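Local coordinates for G-protein alpha subunit Galpha7 (PDB 6NE6) that probably binds and hydrolyses GTP as the alpha subunit of a heterotrimeric G protein, switching signalling states with the bound guanine nucleotide, at residues R77-K82 / A103-E108; G260-D265 / G272-P277; A279-I284 / V300-A305. All coordinates share one frame; numbering follows the deposited sequence.

Contact 1. Residues R77-K82 / A103-E108; sequences RQRAEK and AQDIAE
Arg-79 and Lys-82, one helical turn apart, reach across from helix 74-89 to the carboxylate of Asp-105 on helix 100-109. From its CB, which points toward the other helix, and with CG anti to the backbone N (chi1 -173°), the arginine lays Arg-79 CG against Asp-105 CB at 3.7 Å and then Arg-79 CD against the backbone O of Asp-105 at 3.4 Å. A bend at chi3 turns the guanidinium so that Arg-79 NE gives Asp-105 OD1 a nearly straight hydrogen bond of 3.0 Å. The oxygen lies in the guanidinium plane, yet is itself approached from above the carboxylate plane. These two helices belong to the all-helical domain that G-alpha subunits carry beside their Ras-like domain; the axes of the two short segments come within 10.1 Å, their directions 125° apart. Farther out, CB and CG of Glu-108 cover one guanidinium face, with CG 3.4 Å from Arg-79 NH1, while the Glu-108 carboxylate pairs with Lys-111. Arg-79 NH1 turns back to Glu-75 and Asn-76 of its own helix, and NH2 reaches Asp-105 OD1 through a water. The extended Lys-82 chain brings its NZ to 2.6 Å from Asp-105 OD2, nearly along the C-O axis.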
loop_
_atom_site.group_PDB
_atom_site.type_symbol
_atom_site.label_atom_id
_atom_site.label_comp_id
_atom_site.label_asym_id
_atom_site.label_seq_id
_atom_site.Cartn_x
_atom_site.Cartn_y
_atom_site.Cartn_z
ATOM N N ARG A 77 -13.200 -28.261 6.293
ATOM C CA ARG A 77 -14.180 -27.464 7.017
ATOM C C ARG A 77 -13.756 -27.280 8.469
ATOM O O ARG A 77 -13.870 -26.182 9.023
ATOM C CB ARG A 77 -15.561 -28.112 6.951
ATOM C CG ARG A 77 -16.681 -27.128 7.296
ATOM C CD ARG A 77 -17.998 -27.824 7.590
ATOM N NE ARG A 77 -17.858 -28.778 8.685
ATOM C CZ ARG A 77 -17.835 -28.443 9.972
ATOM N NH1 ARG A 77 -17.942 -27.170 10.329
ATOM N NH2 ARG A 77 -17.701 -29.381 10.901
ATOM N N GLN A 78 -13.260 -28.344 9.096
ATOM C CA GLN A 78 -12.831 -28.238 10.486
ATOM C C GLN A 78 -11.570 -27.398 10.592
ATOM O O GLN A 78 -11.392 -26.641 11.551
ATOM C CB GLN A 78 -12.616 -29.635 11.069
ATOM C CG GLN A 78 -13.913 -30.412 11.240
ATOM C CD GLN A 78 -13.693 -31.885 11.540
ATOM O OE1 GLN A 78 -12.595 -32.415 11.359
ATOM N NE2 GLN A 78 -14.745 -32.556 11.992
ATOM N N ARG A 79 -10.700 -27.508 9.593
ATOM C CA ARG A 79 -9.511 -26.673 9.521
ATOM C C ARG A 79 -9.890 -25.199 9.407
ATOM O O ARG A 79 -9.309 -24.337 10.081
ATOM C CB ARG A 79 -8.680 -27.153 8.330
ATOM C CG ARG A 79 -7.325 -26.554 8.144
ATOM C CD ARG A 79 -6.578 -27.348 7.064
ATOM N NE ARG A 79 -5.945 -28.548 7.613
ATOM C CZ ARG A 79 -6.071 -29.777 7.122
ATOM N NH1 ARG A 79 -6.801 -30.012 6.030
ATOM N NH2 ARG A 79 -5.447 -30.790 7.728
ATOM N N ALA A 80 -10.897 -24.898 8.593
ATOM C CA ALA A 80 -11.363 -23.525 8.470
ATOM C C ALA A 80 -11.945 -23.022 9.785
ATOM O O ALA A 80 -11.709 -21.869 10.172
ATOM C CB ALA A 80 -12.395 -23.425 7.345
ATOM N N GLU A 81 -12.713 -23.868 10.483
ATOM C CA GLU A 81 -13.247 -23.475 11.786
ATOM C C GLU A 81 -12.126 -23.196 12.782
ATOM O O GLU A 81 -12.208 -22.248 13.571
ATOM C CB GLU A 81 -14.188 -24.555 12.323
ATOM C CG GLU A 81 -15.496 -24.666 11.573
ATOM C CD GLU A 81 -16.580 -25.332 12.402
ATOM O OE1 GLU A 81 -17.352 -24.607 13.068
ATOM O OE2 GLU A 81 -16.647 -26.579 12.401
ATOM N N LYS A 82 -11.067 -24.010 12.763
ATOM C CA LYS A 82 -9.928 -23.762 13.646
ATOM C C LYS A 82 -9.305 -22.398 13.366
ATOM O O LYS A 82 -9.022 -21.630 14.294
ATOM C CB LYS A 82 -8.881 -24.871 13.493
ATOM C CG LYS A 82 -7.512 -24.491 14.067
ATOM C CD LYS A 82 -6.407 -25.481 13.690
ATOM C CE LYS A 82 -5.043 -25.001 14.203
ATOM N NZ LYS A 82 -3.934 -25.978 13.991
ATOM N N ALA A 103 0.721 -23.160 10.220
ATOM C CA ALA A 103 1.248 -22.900 8.887
ATOM C C ALA A 103 0.826 -23.992 7.920
ATOM O O ALA A 103 0.397 -23.708 6.794
ATOM C CB ALA A 103 2.772 -22.800 8.942
ATOM N N GLN A 104 0.917 -25.249 8.356
ATOM C CA GLN A 104 0.511 -26.354 7.493
ATOM C C GLN A 104 -0.988 -26.305 7.216
ATOM O O GLN A 104 -1.423 -26.572 6.089
ATOM C CB GLN A 104 0.913 -27.687 8.123
ATOM C CG GLN A 104 2.437 -27.895 8.255
ATOM C CD GLN A 104 2.795 -29.177 8.989
ATOM O OE1 GLN A 104 2.660 -30.272 8.442
ATOM N NE2 GLN A 104 3.257 -29.048 10.240
ATOM N N ASP A 105 -1.791 -25.930 8.223
ATOM C CA ASP A 105 -3.234 -25.829 8.019
ATOM C C ASP A 105 -3.582 -24.732 7.016
ATOM O O ASP A 105 -4.443 -24.919 6.154
ATOM C CB ASP A 105 -3.952 -25.572 9.347
ATOM C CG ASP A 105 -4.025 -26.805 10.242
ATOM O OD1 ASP A 105 -3.944 -27.951 9.739
ATOM O OD2 ASP A 105 -4.180 -26.617 11.469
ATOM N N ILE A 106 -2.930 -23.575 7.117
ATOM C CA ILE A 106 -3.240 -22.497 6.184
ATOM C C ILE A 106 -2.818 -22.882 4.774
ATOM O O ILE A 106 -3.546 -22.628 3.808
ATOM C CB ILE A 106 -2.586 -21.185 6.648
ATOM C CG1 ILE A 106 -3.234 -20.719 7.961
ATOM C CG2 ILE A 106 -2.702 -20.112 5.553
ATOM C CD1 ILE A 106 -2.487 -19.578 8.666
ATOM N N ALA A 107 -1.640 -23.507 4.629
ATOM C CA ALA A 107 -1.197 -23.954 3.308
ATOM C C ALA A 107 -2.150 -24.984 2.716
ATOM O O ALA A 107 -2.407 -24.983 1.503
ATOM C CB ALA A 107 0.216 -24.526 3.389
ATOM N N GLU A 108 -2.679 -25.883 3.551
ATOM C CA GLU A 108 -3.641 -26.845 3.035
ATOM C C GLU A 108 -4.930 -26.144 2.607
ATOM O O GLU A 108 -5.487 -26.449 1.542
ATOM C CB GLU A 108 -3.901 -27.935 4.081
ATOM C CG GLU A 108 -4.616 -29.166 3.562
ATOM C CD GLU A 108 -3.850 -29.926 2.475
ATOM O OE1 GLU A 108 -2.591 -30.015 2.523
ATOM O OE2 GLU A 108 -4.514 -30.440 1.559
HETATM O O HOH W 1 -4.831 -30.299 10.617
#

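Contact 2. Residues G260-D265 / G272-P277; sequences GSRLAD and GPENDP
Arg-262 holds Glu-274 side-on, NE and NH2 each taking one oxygen of the carboxylate. Arg-262 NE to Glu-274 OE1 is 2.8 Å and Arg-262 NH2 to Glu-274 OE2 2.9 Å, with N-H...O angles of 157° and 161°. Both oxygens lie close to the guanidinium plane at its edge and are met on their syn sides, but the carboxylate is rotated 24° from that plane, so the pair is slightly twisted rather than flat. Two bonds of this kind, side by side, restrain the rotation of both groups. Glu-274 bends at chi2 to swing its carboxylate across to the arginine, whose CG and CD also run beside OE1. Elsewhere on the guanidinium, Arg-262 NH1 forms a salt bridge with Asp-265 OD1 at 2.9 Å, and the arginine thus joins two acids in one network.

The rest is loose. Asn-275 only borders the backbone of Gly-260, their CA atoms 6.4 Å apart, and both residues are exposed, like Glu-274 itself. The inner side of the loop is made elsewhere: Leu-263 is buried against Ala-280, Phe-283 and Ile-284 of helix 277-291, and Ser-261 OG bonds to Asp-210.

Gly-260, with its positive phi, ends helix 250-258 in a Schellman motif, and Asp-276 N-caps helix 277-291 through its OD1 bond to Ala-279 N. Between these two helix ends, the salt bridge ties the first part of the loop to its last part, in the surface connection between consecutive helices of the Ras-like domain of a G-alpha subunit.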
loop_
_atom_site.group_PDB
_atom_site.type_symbol
_atom_site.label_atom_id
_atom_site.label_comp_id
_atom_site.label_asym_id
_atom_site.label_seq_id
_atom_site.Cartn_x
_atom_site.Cartn_y
_atom_site.Cartn_z
ATOM N N GLY A 260 -9.885 -9.006 -16.809
ATOM C CA GLY A 260 -11.310 -8.889 -17.041
ATOM C C GLY A 260 -12.103 -8.055 -16.052
ATOM O O GLY A 260 -13.331 -8.051 -16.139
ATOM N N SER A 261 -11.460 -7.357 -15.110
ATOM C CA SER A 261 -12.185 -6.437 -14.238
ATOM C C SER A 261 -12.395 -5.124 -14.985
ATOM O O SER A 261 -11.422 -4.460 -15.350
ATOM C CB SER A 261 -11.420 -6.197 -12.934
ATOM O OG SER A 261 -12.232 -5.439 -12.029
ATOM N N ARG A 262 -13.654 -4.751 -15.216
ATOM C CA ARG A 262 -13.978 -3.678 -16.155
ATOM C C ARG A 262 -14.096 -2.344 -15.433
ATOM O O ARG A 262 -14.848 -2.223 -14.463
ATOM C CB ARG A 262 -15.289 -3.981 -16.883
ATOM C CG ARG A 262 -15.311 -5.323 -17.607
ATOM C CD ARG A 262 -16.658 -5.571 -18.279
ATOM N NE ARG A 262 -16.988 -4.525 -19.241
ATOM C CZ ARG A 262 -18.016 -3.685 -19.122
ATOM N NH1 ARG A 262 -18.839 -3.770 -18.080
ATOM N NH2 ARG A 262 -18.227 -2.763 -20.052
ATOM N N LEU A 263 -13.367 -1.340 -15.918
ATOM C CA LEU A 263 -13.461 -0.021 -15.297
ATOM C C LEU A 263 -14.889 0.511 -15.367
ATOM O O LEU A 263 -15.366 1.149 -14.422
ATOM C CB LEU A 263 -12.498 0.947 -15.976
ATOM C CG LEU A 263 -12.428 2.347 -15.381
ATOM C CD1 LEU A 263 -11.969 2.253 -13.921
ATOM C CD2 LEU A 263 -11.461 3.207 -16.210
ATOM N N ALA A 264 -15.593 0.228 -16.469
ATOM C CA ALA A 264 -16.940 0.751 -16.680
ATOM C C ALA A 264 -17.956 0.205 -15.686
ATOM O O ALA A 264 -19.040 0.790 -15.548
ATOM C CB ALA A 264 -17.408 0.448 -18.104
ATOM N N ASP A 265 -17.650 -0.907 -15.010
ATOM C CA ASP A 265 -18.535 -1.410 -13.968
ATOM C C ASP A 265 -18.505 -0.543 -12.719
ATOM O O ASP A 265 -19.419 -0.643 -11.893
ATOM C CB ASP A 265 -18.179 -2.857 -13.616
ATOM C CG ASP A 265 -18.740 -3.853 -14.618
ATOM O OD1 ASP A 265 -19.731 -3.517 -15.301
ATOM O OD2 ASP A 265 -18.202 -4.974 -14.723
ATOM N N GLY A 272 -13.961 3.893 -23.114
ATOM C CA GLY A 272 -12.827 3.361 -23.829
ATOM C C GLY A 272 -12.941 1.870 -24.057
ATOM O O GLY A 272 -13.906 1.208 -23.651
ATOM N N PRO A 273 -11.932 1.318 -24.728
ATOM C CA PRO A 273 -11.964 -0.107 -25.073
ATOM C C PRO A 273 -11.857 -1.000 -23.847
ATOM O O PRO A 273 -11.339 -0.613 -22.796
ATOM C CB PRO A 273 -10.741 -0.286 -25.983
ATOM C CG PRO A 273 -10.359 1.091 -26.413
ATOM C CD PRO A 273 -10.772 2.008 -25.312
ATOM N N GLU A 274 -12.347 -2.223 -24.015
ATOM C CA GLU A 274 -12.234 -3.259 -23.000
ATOM C C GLU A 274 -10.816 -3.823 -22.949
ATOM O O GLU A 274 -10.100 -3.849 -23.953
ATOM C CB GLU A 274 -13.215 -4.391 -23.296
ATOM C CG GLU A 274 -14.660 -3.962 -23.353
ATOM C CD GLU A 274 -15.203 -3.593 -21.989
ATOM O OE1 GLU A 274 -14.822 -4.250 -20.994
ATOM O OE2 GLU A 274 -16.008 -2.645 -21.914
ATOM N N ASN A 275 -10.431 -4.307 -21.765
ATOM C CA ASN A 275 -9.126 -4.942 -21.540
ATOM C C ASN A 275 -7.977 -4.073 -22.055
ATOM O O ASN A 275 -6.978 -4.585 -22.555
ATOM C CB ASN A 275 -9.065 -6.339 -22.180
ATOM C CG ASN A 275 -10.181 -7.252 -21.707
ATOM O OD1 ASN A 275 -10.050 -7.945 -20.697
ATOM N ND2 ASN A 275 -11.282 -7.261 -22.441
ATOM N N ASP A 276 -8.121 -2.752 -21.947
ATOM C CA ASP A 276 -7.129 -1.788 -22.432
ATOM C C ASP A 276 -6.644 -0.966 -21.244
ATOM O O ASP A 276 -7.300 0.021 -20.859
ATOM C CB ASP A 276 -7.744 -0.883 -23.500
ATOM C CG ASP A 276 -6.731 0.045 -24.168
ATOM O OD1 ASP A 276 -5.719 0.440 -23.544
ATOM O OD2 ASP A 276 -6.969 0.402 -25.339
ATOM N N PRO A 277 -5.521 -1.332 -20.621
ATOM C CA PRO A 277 -5.101 -0.617 -19.407
ATOM C C PRO A 277 -4.696 0.817 -19.661
ATOM O O PRO A 277 -4.860 1.662 -18.770
ATOM C CB PRO A 277 -3.909 -1.441 -18.896
ATOM C CG PRO A 277 -4.019 -2.777 -19.587
ATOM C CD PRO A 277 -4.688 -2.520 -20.895
#

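Contact 3. Residues A279-I284 / V300-A305; sequences AAKEFI and VFFVTA
Lys-281 lays its aliphatic chain over one face of the ring of Phe-302, which every touching residue of the helix meets. CD stands above the middle of the ring, 4.2 Å from the Phe-302 centroid and 10° off the normal, in a CH-pi contact. Nearer the rim, Lys-281 CG is 3.8 Å from CZ of Phe-302, and CB lies beside CE1. The ring's outer end also meets the helix backbone, where Lys-281 O is 3.7 Å from Phe-302 CZ. Glu-282 comes from another direction: its chain, bent at chi2, brings OE2 to 3.9 Å from CE2 of Phe-302, with the carboxylate plane steeply inclined to the ring.

In the lysine, CG sits between the backbone N and the carbonyl carbon (chi1 76°), and the extended chain beyond it passes across the phenyl face. NZ is carried past the ring centre, 5.3 Å from the Phe-302 centroid, where any cation-pi attraction is weak at most. Its stronger partners are Asp-278, through a salt bridge, and His-250, through a hydrogen bond; together they hold the ammonium end.

The ring projects from the last residue of strand 297-302, an outermost strand of the mixed sheet in the Ras-like, P-loop NTPase fold. Phe-302 faces helix 277-291, while Phe-301 before it packs on helix 308-326 from the other face of the sheet. Farther out, neighbouring residues fix the strand: Phe-301 is backbone-bonded to Leu-245 and Leu-247 of strand 242-248, Val-303 to Leu-247 and His-250, and Phe-302 O accepts a bond from Arg-314. Phe-302 also rests on Leu-247. On the helix side, Phe-253 of helix 250-258 touches Lys-281, Ala-280 and Ile-284.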
loop_
_atom_site.group_PDB
_atom_site.type_symbol
_atom_site.label_atom_id
_atom_site.label_comp_id
_atom_site.label_asym_id
_atom_site.label_seq_id
_atom_site.Cartn_x
_atom_site.Cartn_y
_atom_site.Cartn_z
ATOM N N ALA A 279 -5.870 3.014 -21.980
ATOM C CA ALA A 279 -7.064 3.843 -22.091
ATOM C C ALA A 279 -7.716 4.035 -20.731
ATOM O O ALA A 279 -8.155 5.143 -20.393
ATOM C CB ALA A 279 -8.053 3.223 -23.082
ATOM N N ALA A 280 -7.763 2.969 -19.928
ATOM C CA ALA A 280 -8.412 3.047 -18.627
ATOM C C ALA A 280 -7.612 3.914 -17.659
ATOM O O ALA A 280 -8.191 4.715 -16.917
ATOM C CB ALA A 280 -8.615 1.641 -18.063
ATOM N N LYS A 281 -6.280 3.801 -17.663
ATOM C CA LYS A 281 -5.530 4.608 -16.709
ATOM C C LYS A 281 -5.535 6.076 -17.106
ATOM O O LYS A 281 -5.497 6.951 -16.232
ATOM C CB LYS A 281 -4.094 4.087 -16.542
ATOM C CG LYS A 281 -3.146 4.422 -17.686
ATOM C CD LYS A 281 -1.839 3.645 -17.527
ATOM C CE LYS A 281 -0.828 4.026 -18.591
ATOM N NZ LYS A 281 0.322 3.056 -18.620
ATOM N N GLU A 282 -5.609 6.371 -18.409
ATOM C CA GLU A 282 -5.696 7.768 -18.819
ATOM C C GLU A 282 -7.007 8.386 -18.359
ATOM O O GLU A 282 -7.033 9.542 -17.916
ATOM C CB GLU A 282 -5.529 7.882 -20.330
ATOM C CG GLU A 282 -4.112 7.556 -20.799
ATOM C CD GLU A 282 -3.067 8.509 -20.240
ATOM O OE1 GLU A 282 -3.363 9.719 -20.124
ATOM O OE2 GLU A 282 -1.950 8.045 -19.918
ATOM N N PHE A 283 -8.098 7.611 -18.420
ATOM C CA PHE A 283 -9.384 8.077 -17.911
ATOM C C PHE A 283 -9.313 8.373 -16.422
ATOM O O PHE A 283 -9.850 9.386 -15.956
ATOM C CB PHE A 283 -10.460 7.029 -18.197
ATOM C CG PHE A 283 -11.837 7.393 -17.699
ATOM C CD1 PHE A 283 -12.695 8.139 -18.492
ATOM C CD2 PHE A 283 -12.286 6.946 -16.466
ATOM C CE1 PHE A 283 -13.974 8.456 -18.052
ATOM C CE2 PHE A 283 -13.559 7.265 -16.019
ATOM C CZ PHE A 283 -14.403 8.016 -16.822
ATOM N N ILE A 284 -8.650 7.504 -15.657
ATOM C CA ILE A 284 -8.525 7.732 -14.221
ATOM C C ILE A 284 -7.676 8.964 -13.945
ATOM O O ILE A 284 -8.025 9.805 -13.108
ATOM C CB ILE A 284 -7.952 6.486 -13.528
ATOM C CG1 ILE A 284 -8.934 5.323 -13.648
ATOM C CG2 ILE A 284 -7.647 6.793 -12.059
ATOM C CD1 ILE A 284 -8.340 3.980 -13.228
ATOM N N VAL A 300 1.644 14.684 -12.566
ATOM C CA VAL A 300 1.005 13.417 -12.217
ATOM C C VAL A 300 1.869 12.292 -12.770
ATOM O O VAL A 300 2.290 12.352 -13.928
ATOM C CB VAL A 300 -0.429 13.309 -12.778
ATOM C CG1 VAL A 300 -1.009 11.941 -12.477
ATOM C CG2 VAL A 300 -1.333 14.405 -12.211
ATOM N N PHE A 301 2.155 11.282 -11.940
ATOM C CA PHE A 301 3.014 10.169 -12.333
ATOM C C PHE A 301 2.323 8.851 -12.026
ATOM O O PHE A 301 1.699 8.699 -10.969
ATOM C CB PHE A 301 4.380 10.178 -11.600
ATOM C CG PHE A 301 5.267 11.342 -11.944
ATOM C CD1 PHE A 301 6.190 11.248 -12.977
ATOM C CD2 PHE A 301 5.202 12.519 -11.218
ATOM C CE1 PHE A 301 7.021 12.326 -13.292
ATOM C CE2 PHE A 301 6.039 13.593 -11.528
ATOM C CZ PHE A 301 6.933 13.498 -12.559
ATOM N N PHE A 302 2.449 7.890 -12.941
ATOM C CA PHE A 302 2.075 6.516 -12.648
ATOM C C PHE A 302 3.286 5.814 -12.063
ATOM O O PHE A 302 4.413 6.043 -12.509
ATOM C CB PHE A 302 1.623 5.781 -13.915
ATOM C CG PHE A 302 0.405 6.374 -14.561
ATOM C CD1 PHE A 302 -0.854 6.156 -14.018
ATOM C CD2 PHE A 302 0.516 7.145 -15.703
ATOM C CE1 PHE A 302 -1.978 6.680 -14.611
ATOM C CE2 PHE A 302 -0.612 7.685 -16.300
ATOM C CZ PHE A 302 -1.859 7.450 -15.746
ATOM N N VAL A 303 3.062 4.929 -11.090
ATOM C CA VAL A 303 4.185 4.227 -10.474
ATOM C C VAL A 303 3.731 2.866 -9.958
ATOM O O VAL A 303 2.551 2.634 -9.693
ATOM C CB VAL A 303 4.817 5.074 -9.340
ATOM C CG1 VAL A 303 3.887 5.179 -8.161
ATOM C CG2 VAL A 303 6.172 4.499 -8.925
ATOM N N THR A 304 4.682 1.940 -9.860
ATOM C CA THR A 304 4.470 0.680 -9.155
ATOM C C THR A 304 5.534 0.637 -8.069
ATOM O O THR A 304 6.691 0.323 -8.348
ATOM C CB THR A 304 4.568 -0.517 -10.090
ATOM O OG1 THR A 304 3.567 -0.398 -11.106
ATOM C CG2 THR A 304 4.323 -1.813 -9.311
ATOM N N ALA A 305 5.140 0.983 -6.843
ATOM C CA ALA A 305 6.107 1.082 -5.755
ATOM C C ALA A 305 6.792 -0.249 -5.475
ATOM O O ALA A 305 7.944 -0.268 -5.034
ATOM C CB ALA A 305 5.420 1.598 -4.486
#

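From the N terminus the chain first closes contact 1, joining helices 74-89 and 100-109 across an intervening stretch of 20 residues. It then passes through most of the sheet before contact 2 closes the loop between helices 250-258 and 277-291, with six residues between its segments. Contact 3 follows, tying helix 277-291 to strand 297-302. The three loops are in series; none nests in or crosses another. Contacts 2 and 3 are neighbours, with centres 14 Å apart, and meet where Leu-263 and Pro-273 pack on helix 277-291. Contact 1 is remote, its centre about 36 Å from that of contact 2 and 39 Å from that of contact 3.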